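Local structure of cryptochrome DASH, chloroplastic/mitochondrial (Arabidopsis thaliana, 2J4D) at residues H80-F85 against F416-L421; P76-T81 against G96-C101; E144-E149 against S342-G347. The protein repairs cyclobutane pyrimidine dimers in single-stranded DNA, carrying FAD and a folate light antenna, and may also act as a photoreceptor. All coordinates share one frame; numbering follows the deposited sequence.

Interaction 1 (H80-F85 against F416-L421); sequences HTTHFF and FETCLL. With MHF (5,10-methenyl-6,7,8-trihydrofolic acid), chain D.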
loop_
_atom_site.group_PDB
_atom_site.type_symbol
_atom_site.label_atom_id
_atom_site.label_comp_id
_atom_site.label_asym_id
_atom_site.label_seq_id
_atom_site.Cartn_x
_atom_site.Cartn_y
_atom_site.Cartn_z
ATOM N N HIS A 80 0.462 -18.138 -1.555
ATOM C CA HIS A 80 -0.324 -19.268 -1.094
ATOM C C HIS A 80 -1.736 -18.719 -0.939
ATOM O O HIS A 80 -2.241 -18.118 -1.880
ATOM C CB HIS A 80 0.236 -19.820 0.219
ATOM C CG HIS A 80 1.481 -20.631 0.032
ATOM N ND1 HIS A 80 2.301 -20.996 1.077
ATOM C CD2 HIS A 80 2.039 -21.154 -1.087
ATOM C CE1 HIS A 80 3.314 -21.707 0.609
ATOM N NE2 HIS A 80 3.176 -21.818 -0.701
ATOM N N THR A 81 -2.372 -18.876 0.220
ATOM C CA THR A 81 -3.744 -18.372 0.366
ATOM C C THR A 81 -3.993 -17.532 1.611
ATOM O O THR A 81 -3.189 -17.538 2.547
ATOM C CB THR A 81 -4.748 -19.534 0.376
ATOM O OG1 THR A 81 -4.391 -20.452 1.414
ATOM C CG2 THR A 81 -4.738 -20.260 -0.967
ATOM N N THR A 82 -5.112 -16.813 1.629
ATOM C CA THR A 82 -5.439 -15.988 2.784
ATOM C C THR A 82 -5.730 -16.864 3.998
ATOM O O THR A 82 -6.115 -18.026 3.872
ATOM C CB THR A 82 -6.611 -15.027 2.491
ATOM O OG1 THR A 82 -7.766 -15.767 2.084
ATOM C CG2 THR A 82 -6.215 -14.050 1.383
ATOM N N HIS A 83 -5.532 -16.282 5.172
ATOM C CA HIS A 83 -5.650 -16.962 6.456
ATOM C C HIS A 83 -6.914 -17.729 6.821
ATOM O O HIS A 83 -6.866 -18.941 7.071
ATOM C CB HIS A 83 -5.324 -15.953 7.565
ATOM C CG HIS A 83 -5.133 -16.569 8.916
ATOM N ND1 HIS A 83 -6.187 -16.902 9.740
ATOM C CD2 HIS A 83 -4.007 -16.895 9.596
ATOM C CE1 HIS A 83 -5.717 -17.404 10.870
ATOM N NE2 HIS A 83 -4.398 -17.410 10.809
ATOM N N PHE A 84 -8.039 -17.033 6.867
ATOM C CA PHE A 84 -9.292 -17.666 7.246
ATOM C C PHE A 84 -10.117 -18.279 6.125
ATOM O O PHE A 84 -10.665 -19.357 6.302
ATOM C CB PHE A 84 -10.167 -16.666 8.018
ATOM C CG PHE A 84 -9.605 -16.276 9.360
ATOM C CD1 PHE A 84 -9.584 -17.189 10.412
ATOM C CD2 PHE A 84 -9.076 -15.006 9.567
ATOM C CE1 PHE A 84 -9.042 -16.843 11.651
ATOM C CE2 PHE A 84 -8.529 -14.646 10.806
ATOM C CZ PHE A 84 -8.512 -15.567 11.850
ATOM N N PHE A 85 -10.191 -17.612 4.975
ATOM C CA PHE A 85 -11.023 -18.085 3.874
ATOM C C PHE A 85 -10.303 -18.597 2.641
ATOM O O PHE A 85 -10.925 -18.907 1.627
ATOM C CB PHE A 85 -12.000 -16.972 3.501
ATOM C CG PHE A 85 -12.855 -16.543 4.649
ATOM C CD1 PHE A 85 -13.898 -17.352 5.091
ATOM C CD2 PHE A 85 -12.546 -15.396 5.370
ATOM C CE1 PHE A 85 -14.619 -17.032 6.242
ATOM C CE2 PHE A 85 -13.256 -15.065 6.525
ATOM C CZ PHE A 85 -14.295 -15.886 6.963
ATOM N N PHE A 416 -10.299 -8.115 -0.037
ATOM C CA PHE A 416 -9.581 -6.875 -0.325
ATOM C C PHE A 416 -8.083 -7.232 -0.313
ATOM O O PHE A 416 -7.305 -6.750 -1.139
ATOM C CB PHE A 416 -9.881 -5.813 0.742
ATOM C CG PHE A 416 -11.015 -4.879 0.392
ATOM C CD1 PHE A 416 -12.136 -5.331 -0.305
ATOM C CD2 PHE A 416 -10.981 -3.547 0.813
ATOM C CE1 PHE A 416 -13.208 -4.472 -0.576
ATOM C CE2 PHE A 416 -12.044 -2.678 0.551
ATOM C CZ PHE A 416 -13.165 -3.144 -0.147
ATOM N N GLU A 417 -7.690 -8.109 0.605
ATOM C CA GLU A 417 -6.289 -8.522 0.685
ATOM C C GLU A 417 -5.844 -9.186 -0.623
ATOM O O GLU A 417 -4.725 -8.980 -1.100
ATOM C CB GLU A 417 -6.065 -9.481 1.859
ATOM C CG GLU A 417 -4.646 -10.085 1.854
ATOM C CD GLU A 417 -4.254 -10.754 3.159
ATOM O OE1 GLU A 417 -5.122 -10.924 4.048
ATOM O OE2 GLU A 417 -3.064 -11.112 3.290
ATOM N N THR A 418 -6.726 -9.975 -1.217
ATOM C CA THR A 418 -6.389 -10.621 -2.472
ATOM C C THR A 418 -6.266 -9.618 -3.618
ATOM O O THR A 418 -5.298 -9.644 -4.384
ATOM C CB THR A 418 -7.473 -11.643 -2.893
ATOM O OG1 THR A 418 -7.526 -12.716 -1.948
ATOM C CG2 THR A 418 -7.160 -12.202 -4.265
ATOM N N CYS A 419 -7.250 -8.728 -3.715
ATOM C CA CYS A 419 -7.348 -7.780 -4.826
ATOM C C CYS A 419 -6.619 -6.446 -4.865
ATOM O O CYS A 419 -6.194 -6.021 -5.942
ATOM C CB CYS A 419 -8.827 -7.480 -5.104
ATOM S SG CYS A 419 -9.862 -8.909 -5.468
ATOM N N LEU A 420 -6.484 -5.781 -3.723
ATOM C CA LEU A 420 -5.873 -4.457 -3.678
ATOM C C LEU A 420 -4.405 -4.305 -4.018
ATOM O O LEU A 420 -3.557 -4.943 -3.412
ATOM C CB LEU A 420 -6.087 -3.828 -2.303
ATOM C CG LEU A 420 -7.519 -3.436 -1.946
ATOM C CD1 LEU A 420 -7.581 -3.041 -0.472
ATOM C CD2 LEU A 420 -7.968 -2.279 -2.837
ATOM N N LEU A 421 -4.108 -3.433 -4.979
ATOM C CA LEU A 421 -2.718 -3.161 -5.322
ATOM C C LEU A 421 -2.066 -2.545 -4.082
ATOM O O LEU A 421 -0.901 -2.808 -3.790
ATOM C CB LEU A 421 -2.617 -2.146 -6.461
ATOM C CG LEU A 421 -3.240 -2.523 -7.806
ATOM C CD1 LEU A 421 -2.886 -1.455 -8.825
ATOM C CD2 LEU A 421 -2.719 -3.869 -8.260
HETATM N N1 MHF D . -1.232 -9.884 6.046
HETATM C C2 MHF D . 0.026 -9.471 6.421
HETATM N NA2 MHF D . 0.757 -8.707 5.559
HETATM N N3 MHF D . 0.547 -9.806 7.613
HETATM C C4 MHF D . -0.143 -10.591 8.495
HETATM O O4 MHF D . 0.358 -10.898 9.584
HETATM C C4A MHF D . -1.442 -11.056 8.135
HETATM N N5 MHF D . -2.229 -11.910 8.950
HETATM C C6 MHF D . -3.416 -12.656 8.405
HETATM C C7 MHF D . -4.225 -11.641 7.568
HETATM N N8 MHF D . -3.274 -11.113 6.535
HETATM C C8A MHF D . -1.988 -10.679 6.891
HETATM C C9 MHF D . -4.153 -13.255 9.636
HETATM N N10 MHF D . -3.410 -12.667 10.778
HETATM C C11 MHF D . -2.039 -12.438 10.302
HETATM C C12 MHF D . -3.470 -14.943 14.424
HETATM C C13 MHF D . -4.674 -14.611 13.733
HETATM C C14 MHF D . -4.637 -13.895 12.538
HETATM C C15 MHF D . -3.399 -13.482 11.978
HETATM C C16 MHF D . -2.173 -13.839 12.667
HETATM C C17 MHF D . -2.212 -14.564 13.875
HETATM C C MHF D . -3.560 -15.662 15.724
HETATM O O MHF D . -4.665 -15.947 16.170
HETATM N N MHF D . -2.450 -15.984 16.426
HETATM C CA MHF D . -2.573 -16.664 17.716
HETATM C CB MHF D . -1.335 -17.515 17.995
HETATM C CG MHF D . -1.080 -18.588 16.968
HETATM C CD MHF D . -2.247 -19.540 16.834
HETATM O OE1 MHF D . -2.483 -20.322 17.780
HETATM O OE2 MHF D . -2.940 -19.493 15.792
HETATM C CT MHF D . -2.744 -15.636 18.838
HETATM O O1 MHF D . -2.481 -14.440 18.594
HETATM O O2 MHF D . -3.133 -16.033 19.957
HETATM O O HOH W 1 -4.890 -13.648 4.910
#
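Thr-82 meets the end of helix 409-419 with its methyl group: CG2 lies 3.8 Å from OG1 of Thr-418, the two side chains crossing at about a right angle, and 4.2 Å from CD of Glu-417. This direct touch is small, and the folate antenna (MHF) and one water do most of the joining. Glu-417 turns its carboxylate to the pterin N8-H, which OE1 accepts at 3.1 Å while OE2 makes a weak second bond to N8. With CG anti to the backbone N (chi1 172°) and the chain extended beyond it, the carboxylate is carried well clear of its helix. OE1 also accepts from the water, which in turn takes the backbone N-H of His-83, at 2.7 Å from that N. The His-83 imidazole rests on the antenna, its CG 3.5 Å from MHF C9, and the benzoyl carbon C14 lies over one face of the ring, toward the rim. The antenna thus sits in the cleft between the alpha/beta domain of a class-1 photolyase, which supplies 80-85, and the FAD-binding domain, which supplies 416-421. Putting an alanine at His-83 would remove the imidazole and would probably open a gap beside C9 and C14, giving the benzoyl ring more freedom to shift. The imidazole turns its ND1 edge onto Phe-84, ND1 lying 3.2 Å above the centre of that ring. Farther out, OE2 of Glu-417 forms a salt bridge with Lys-89, and OE1 is bonded to Tyr-429. Thr-82 OG1 is hydrogen-bonded to Phe-87 N and to Glu-414, whose carboxylate also accepts from the backbone N of Phe-84 and Phe-85. One turn on from Glu-414, Thr-418 OG1 is bonded to the carbonyls of Glu-414 and Pro-88, while Phe-416 and Leu-420 touch FAD.

Interaction 2 (P76-T81 against G96-C101); sequences PRLFHT and GFLMEC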
loop_
_atom_site.group_PDB
_atom_site.type_symbol
_atom_site.label_atom_id
_atom_site.label_comp_id
_atom_site.label_asym_id
_atom_site.label_seq_id
_atom_site.Cartn_x
_atom_site.Cartn_y
_atom_site.Cartn_z
ATOM N N PRO A 76 7.659 -17.769 -1.137
ATOM C CA PRO A 76 6.569 -18.630 -1.613
ATOM C C PRO A 76 5.252 -18.461 -0.845
ATOM O O PRO A 76 4.165 -18.666 -1.391
ATOM C CB PRO A 76 7.156 -20.044 -1.479
ATOM C CG PRO A 76 8.171 -19.905 -0.370
ATOM C CD PRO A 76 8.813 -18.570 -0.688
ATOM N N ARG A 77 5.343 -18.074 0.420
ATOM C CA ARG A 77 4.148 -17.889 1.231
ATOM C C ARG A 77 3.294 -16.717 0.730
ATOM O O ARG A 77 2.098 -16.668 0.986
ATOM C CB ARG A 77 4.542 -17.679 2.696
ATOM C CG ARG A 77 5.126 -18.935 3.337
ATOM C CD ARG A 77 5.873 -18.643 4.635
ATOM N NE ARG A 77 7.056 -17.822 4.392
ATOM C CZ ARG A 77 8.155 -17.851 5.136
ATOM N NH1 ARG A 77 8.231 -18.663 6.184
ATOM N NH2 ARG A 77 9.185 -17.078 4.822
ATOM N N LEU A 78 3.912 -15.790 0.002
ATOM C CA LEU A 78 3.199 -14.629 -0.525
ATOM C C LEU A 78 2.205 -15.046 -1.615
ATOM O O LEU A 78 1.280 -14.304 -1.953
ATOM C CB LEU A 78 4.205 -13.628 -1.096
ATOM C CG LEU A 78 3.691 -12.240 -1.471
ATOM C CD1 LEU A 78 3.186 -11.536 -0.220
ATOM C CD2 LEU A 78 4.811 -11.434 -2.119
ATOM N N PHE A 79 2.396 -16.245 -2.153
ATOM C CA PHE A 79 1.517 -16.731 -3.197
ATOM C C PHE A 79 0.773 -17.996 -2.839
ATOM O O PHE A 79 0.502 -18.833 -3.701
ATOM C CB PHE A 79 2.309 -16.909 -4.486
ATOM C CG PHE A 79 2.827 -15.619 -5.023
ATOM C CD1 PHE A 79 1.999 -14.785 -5.761
ATOM C CD2 PHE A 79 4.113 -15.190 -4.712
ATOM C CE1 PHE A 79 2.442 -13.532 -6.178
ATOM C CE2 PHE A 79 4.566 -13.938 -5.124
ATOM C CZ PHE A 79 3.728 -13.110 -5.855
ATOM N N HIS A 80 0.462 -18.138 -1.555
ATOM C CA HIS A 80 -0.324 -19.268 -1.094
ATOM C C HIS A 80 -1.736 -18.719 -0.939
ATOM O O HIS A 80 -2.241 -18.118 -1.880
ATOM C CB HIS A 80 0.236 -19.820 0.219
ATOM C CG HIS A 80 1.481 -20.631 0.032
ATOM N ND1 HIS A 80 2.301 -20.996 1.077
ATOM C CD2 HIS A 80 2.039 -21.154 -1.087
ATOM C CE1 HIS A 80 3.314 -21.707 0.609
ATOM N NE2 HIS A 80 3.176 -21.818 -0.701
ATOM N N THR A 81 -2.372 -18.876 0.220
ATOM C CA THR A 81 -3.744 -18.372 0.366
ATOM C C THR A 81 -3.993 -17.532 1.611
ATOM O O THR A 81 -3.189 -17.538 2.547
ATOM C CB THR A 81 -4.748 -19.534 0.376
ATOM O OG1 THR A 81 -4.391 -20.452 1.414
ATOM C CG2 THR A 81 -4.738 -20.260 -0.967
ATOM N N GLY A 96 1.260 -8.538 -10.592
ATOM C CA GLY A 96 1.810 -7.879 -11.764
ATOM C C GLY A 96 2.476 -6.560 -11.391
ATOM O O GLY A 96 3.534 -6.212 -11.917
ATOM N N PHE A 97 1.850 -5.822 -10.484
ATOM C CA PHE A 97 2.392 -4.542 -10.030
ATOM C C PHE A 97 3.731 -4.796 -9.313
ATOM O O PHE A 97 4.700 -4.058 -9.510
ATOM C CB PHE A 97 1.385 -3.865 -9.091
ATOM C CG PHE A 97 1.754 -2.455 -8.702
ATOM C CD1 PHE A 97 1.382 -1.369 -9.506
ATOM C CD2 PHE A 97 2.430 -2.207 -7.513
ATOM C CE1 PHE A 97 1.673 -0.056 -9.125
ATOM C CE2 PHE A 97 2.734 -0.889 -7.113
ATOM C CZ PHE A 97 2.353 0.188 -7.919
ATOM N N LEU A 98 3.792 -5.846 -8.492
ATOM C CA LEU A 98 5.040 -6.177 -7.797
ATOM C C LEU A 98 6.180 -6.428 -8.786
ATOM O O LEU A 98 7.289 -5.932 -8.592
ATOM C CB LEU A 98 4.871 -7.423 -6.907
ATOM C CG LEU A 98 6.173 -8.094 -6.421
ATOM C CD1 LEU A 98 6.986 -7.119 -5.578
ATOM C CD2 LEU A 98 5.847 -9.335 -5.588
ATOM N N MET A 99 5.922 -7.195 -9.846
ATOM C CA MET A 99 6.985 -7.474 -10.814
ATOM C C MET A 99 7.513 -6.177 -11.426
ATOM O O MET A 99 8.724 -6.009 -11.576
ATOM C CB MET A 99 6.500 -8.424 -11.925
ATOM C CG MET A 99 6.037 -9.798 -11.421
ATOM S SD MET A 99 7.211 -10.588 -10.262
ATOM C CE MET A 99 6.122 -11.206 -9.026
ATOM N N GLU A 100 6.617 -5.264 -11.786
ATOM C CA GLU A 100 7.059 -3.992 -12.348
ATOM C C GLU A 100 7.912 -3.245 -11.318
ATOM O O GLU A 100 8.905 -2.615 -11.680
ATOM C CB GLU A 100 5.856 -3.142 -12.784
ATOM C CG GLU A 100 5.059 -3.805 -13.908
ATOM C CD GLU A 100 3.902 -2.967 -14.422
ATOM O OE1 GLU A 100 3.096 -2.472 -13.608
ATOM O OE2 GLU A 100 3.790 -2.817 -15.657
ATOM N N CYS A 101 7.535 -3.327 -10.039
ATOM C CA CYS A 101 8.304 -2.668 -8.975
ATOM C C CYS A 101 9.725 -3.221 -8.902
ATOM O O CYS A 101 10.686 -2.471 -8.729
ATOM C CB CYS A 101 7.647 -2.872 -7.604
ATOM S SG CYS A 101 6.093 -1.981 -7.351
#
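Leu-78 and Phe-79 reach across to Leu-98 and Met-99 within the alpha/beta domain, where helix 92-111 forms the crossover of a beta-alpha-beta unit between the parallel neighbours 67-74 and 117-120. The contact folds the loop that follows strand 67-74 back onto this helix. It is apolar throughout and made by side-chain ends, since the nearest CA atoms, those of Leu-78 and Leu-98, are still 11.3 Å apart. Hydrogen bonds set the two backbones rather than join them. In the 3-10 turn Phe-79 N donates to Pro-76 O at 3.1 Å, and in the helix Cys-101 N bonds to Phe-97 O. Charged groups turn to other partners: Arg-77 forms salt bridges with Asp-75 and Glu-124, and Glu-100 forms one with Arg-247. The two leucines meet tip to tip, with CD2 of Leu-78 4.2 Å from CD2 of Leu-98. In both residues CG stands anti to the backbone N (chi1 -169° in Leu-78, 164° in Leu-98), which extends each branched end to the other segment. The same CD2 of Leu-98 also lies at the edge of the Phe-79 ring, near its plane, 4.3 Å from CZ. Leu-74 of strand 67-74 touches Phe-79, Leu-98 and Met-99, so the cluster continues onto the sheet. Met-99 adds its terminal methyl: CE, the last atom of its chain, comes 4.4 Å from Phe-79 CZ, approaching the ring obliquely.

Interaction 3 (E144-E149 against S342-G347); sequences ETCSEE and SLFHLG. With MHF (5,10-methenyl-6,7,8-trihydrofolic acid), chain D.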
loop_
_atom_site.group_PDB
_atom_site.type_symbol
_atom_site.label_atom_id
_atom_site.label_comp_id
_atom_site.label_asym_id
_atom_site.label_seq_id
_atom_site.Cartn_x
_atom_site.Cartn_y
_atom_site.Cartn_z
ATOM N N GLU A 144 8.951 -4.453 10.259
ATOM C CA GLU A 144 7.536 -4.548 9.924
ATOM C C GLU A 144 6.764 -4.691 11.236
ATOM O O GLU A 144 7.370 -4.828 12.305
ATOM C CB GLU A 144 7.275 -5.723 8.983
ATOM C CG GLU A 144 7.694 -5.430 7.552
ATOM C CD GLU A 144 6.780 -4.419 6.857
ATOM O OE1 GLU A 144 5.914 -3.821 7.530
ATOM O OE2 GLU A 144 6.930 -4.221 5.630
ATOM N N THR A 145 5.439 -4.672 11.172
ATOM C CA THR A 145 4.658 -4.729 12.404
ATOM C C THR A 145 3.738 -5.917 12.674
ATOM O O THR A 145 3.535 -6.277 13.834
ATOM C CB THR A 145 3.791 -3.455 12.548
ATOM O OG1 THR A 145 2.894 -3.363 11.434
ATOM C CG2 THR A 145 4.660 -2.206 12.593
ATOM N N CYS A 146 3.170 -6.523 11.638
ATOM C CA CYS A 146 2.235 -7.623 11.867
ATOM C C CYS A 146 2.837 -9.015 12.010
ATOM O O CYS A 146 3.948 -9.283 11.558
ATOM C CB CYS A 146 1.163 -7.621 10.772
ATOM S SG CYS A 146 0.230 -6.060 10.753
ATOM N N SER A 147 2.067 -9.882 12.663
ATOM C CA SER A 147 2.432 -11.275 12.939
ATOM C C SER A 147 3.274 -12.018 11.900
ATOM O O SER A 147 4.367 -12.507 12.205
ATOM C CB SER A 147 1.154 -12.087 13.202
ATOM O OG SER A 147 1.429 -13.481 13.204
ATOM N N GLU A 148 2.758 -12.123 10.680
ATOM C CA GLU A 148 3.459 -12.844 9.628
ATOM C C GLU A 148 4.841 -12.286 9.313
ATOM O O GLU A 148 5.814 -13.041 9.225
ATOM C CB GLU A 148 2.597 -12.877 8.356
ATOM C CG GLU A 148 1.397 -13.806 8.478
ATOM C CD GLU A 148 0.436 -13.705 7.311
ATOM O OE1 GLU A 148 0.731 -12.984 6.331
ATOM O OE2 GLU A 148 -0.624 -14.350 7.380
ATOM N N GLU A 149 4.925 -10.968 9.158
ATOM C CA GLU A 149 6.189 -10.328 8.838
ATOM C C GLU A 149 7.195 -10.395 9.990
ATOM O O GLU A 149 8.388 -10.577 9.763
ATOM C CB GLU A 149 5.956 -8.872 8.421
ATOM C CG GLU A 149 5.275 -8.728 7.060
ATOM C CD GLU A 149 3.750 -8.701 7.138
ATOM O OE1 GLU A 149 3.164 -9.231 8.100
ATOM O OE2 GLU A 149 3.128 -8.136 6.216
ATOM N N SER A 342 -5.326 -8.995 17.473
ATOM C CA SER A 342 -6.753 -8.716 17.674
ATOM C C SER A 342 -7.248 -7.962 16.429
ATOM O O SER A 342 -8.454 -7.841 16.174
ATOM C CB SER A 342 -6.986 -7.878 18.939
ATOM O OG SER A 342 -6.458 -6.573 18.806
ATOM N N LEU A 343 -6.296 -7.468 15.648
ATOM C CA LEU A 343 -6.597 -6.753 14.414
ATOM C C LEU A 343 -7.240 -7.694 13.397
ATOM O O LEU A 343 -7.960 -7.258 12.497
ATOM C CB LEU A 343 -5.301 -6.182 13.822
ATOM C CG LEU A 343 -5.344 -5.486 12.456
ATOM C CD1 LEU A 343 -6.253 -4.254 12.493
ATOM C CD2 LEU A 343 -3.926 -5.069 12.074
ATOM N N PHE A 344 -6.985 -8.991 13.548
ATOM C CA PHE A 344 -7.506 -9.974 12.607
ATOM C C PHE A 344 -8.628 -10.856 13.145
ATOM O O PHE A 344 -9.215 -11.641 12.399
ATOM C CB PHE A 344 -6.360 -10.866 12.140
ATOM C CG PHE A 344 -5.132 -10.101 11.716
ATOM C CD1 PHE A 344 -5.156 -9.303 10.577
ATOM C CD2 PHE A 344 -3.944 -10.200 12.444
ATOM C CE1 PHE A 344 -4.009 -8.611 10.157
ATOM C CE2 PHE A 344 -2.786 -9.515 12.040
ATOM C CZ PHE A 344 -2.814 -8.719 10.893
ATOM N N HIS A 345 -8.919 -10.730 14.433
ATOM C CA HIS A 345 -9.947 -11.546 15.074
ATOM C C HIS A 345 -11.353 -11.024 14.836
ATOM O O HIS A 345 -11.565 -9.813 14.738
ATOM C CB HIS A 345 -9.646 -11.642 16.570
ATOM C CG HIS A 345 -8.364 -12.355 16.872
ATOM N ND1 HIS A 345 -7.624 -12.117 18.008
ATOM C CD2 HIS A 345 -7.688 -13.302 16.177
ATOM C CE1 HIS A 345 -6.547 -12.882 18.000
ATOM N NE2 HIS A 345 -6.562 -13.611 16.900
ATOM N N LEU A 346 -12.314 -11.943 14.756
ATOM C CA LEU A 346 -13.708 -11.585 14.500
ATOM C C LEU A 346 -14.221 -10.478 15.413
ATOM O O LEU A 346 -14.892 -9.556 14.956
ATOM C CB LEU A 346 -14.601 -12.827 14.634
ATOM C CG LEU A 346 -16.099 -12.641 14.358
ATOM C CD1 LEU A 346 -16.302 -12.120 12.940
ATOM C CD2 LEU A 346 -16.827 -13.974 14.550
ATOM N N GLY A 347 -13.897 -10.566 16.701
ATOM C CA GLY A 347 -14.342 -9.557 17.647
ATOM C C GLY A 347 -13.539 -8.273 17.584
ATOM O O GLY A 347 -13.891 -7.279 18.228
HETATM N N1 MHF D . -1.232 -9.884 6.046
HETATM C C2 MHF D . 0.026 -9.471 6.421
HETATM N NA2 MHF D . 0.757 -8.707 5.559
HETATM N N3 MHF D . 0.547 -9.806 7.613
HETATM C C4 MHF D . -0.143 -10.591 8.495
HETATM O O4 MHF D . 0.358 -10.898 9.584
HETATM C C4A MHF D . -1.442 -11.056 8.135
HETATM N N5 MHF D . -2.229 -11.910 8.950
HETATM C C6 MHF D . -3.416 -12.656 8.405
HETATM C C7 MHF D . -4.225 -11.641 7.568
HETATM N N8 MHF D . -3.274 -11.113 6.535
HETATM C C8A MHF D . -1.988 -10.679 6.891
HETATM C C9 MHF D . -4.153 -13.255 9.636
HETATM N N10 MHF D . -3.410 -12.667 10.778
HETATM C C11 MHF D . -2.039 -12.438 10.302
HETATM C C12 MHF D . -3.470 -14.943 14.424
HETATM C C13 MHF D . -4.674 -14.611 13.733
HETATM C C14 MHF D . -4.637 -13.895 12.538
HETATM C C15 MHF D . -3.399 -13.482 11.978
HETATM C C16 MHF D . -2.173 -13.839 12.667
HETATM C C17 MHF D . -2.212 -14.564 13.875
HETATM C C MHF D . -3.560 -15.662 15.724
HETATM O O MHF D . -4.665 -15.947 16.170
HETATM N N MHF D . -2.450 -15.984 16.426
HETATM C CA MHF D . -2.573 -16.664 17.716
HETATM C CB MHF D . -1.335 -17.515 17.995
HETATM C CG MHF D . -1.080 -18.588 16.968
HETATM C CD MHF D . -2.247 -19.540 16.834
HETATM O OE1 MHF D . -2.483 -20.322 17.780
HETATM O OE2 MHF D . -2.940 -19.493 15.792
HETATM C CT MHF D . -2.744 -15.636 18.838
HETATM O O1 MHF D . -2.481 -14.440 18.594
HETATM O O2 MHF D . -3.133 -16.033 19.957
#
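Cys-146 points its sulfur at the edge of the Phe-344 ring: SG lies 4.0 Å from CZ, and the line from the ring centre to SG is 77° off the ring normal, in a sulfur-aromatic contact. Leu-343 touches the same SG through CD2 and places its CB over one face of the Phe-344 ring. The opposite face is given to the folate antenna (MHF), whose N10 sits 3.0 Å above the ring plane, toward the rim. Glu-148 lies on the other side of the pterin plane and farther along it, its CD 3.4 Å from MHF C4A, while the phenyl ring sits over the bridge at N5, C11 and N10. Glu-149 comes instead to the pterin rim. Its chain bends at chi2 (90°), bringing OE2 to the exocyclic amine NA2 in a nearly straight hydrogen bond. Next to it the backbone N of Glu-148, near the N-terminal end of helix 147-161, donates to O4 at 2.9 Å with an angle of 164°. His-345 grips the antenna farther along, where NE2 donates to the benzoyl oxygen O at 3.1 Å, close to the plane of the imidazole. This is the cleft between the alpha/beta and FAD-binding domains, each contributing one wall, and the Phe-344 ring also packs edge-to-face with Tyr-429. Glu-148 OE1 has a salt-bridge partner in Lys-89. OE2 of Glu-148 lies 3.3 Å from MHF N5, beside the methenyl bridge, so the acid would probably help offset the positive charge that a 5,10-methenylfolate spreads over N5 and N10.

Overall arrangement
Following the chain, interaction 2 closes first, a short loop that returns from the loop after strand 67-74 to helix 92-111 inside the alpha/beta domain. Interaction 1 starts from the same stretch, sharing His-80 and Thr-81, but spans more than 300 residues to reach helix 409-419 of the FAD-binding domain. Interaction 3 opens and closes within that long span, joining the start of helix 147-161 to the loop after helix 317-339. Interactions 1 and 3 thus tie the two domains together, and both touch the folate. Phe-97 CB meets Leu-421 CD2 between interactions 2 and 1, and Phe-84 CE2 packs on Phe-344 O between 1 and 3.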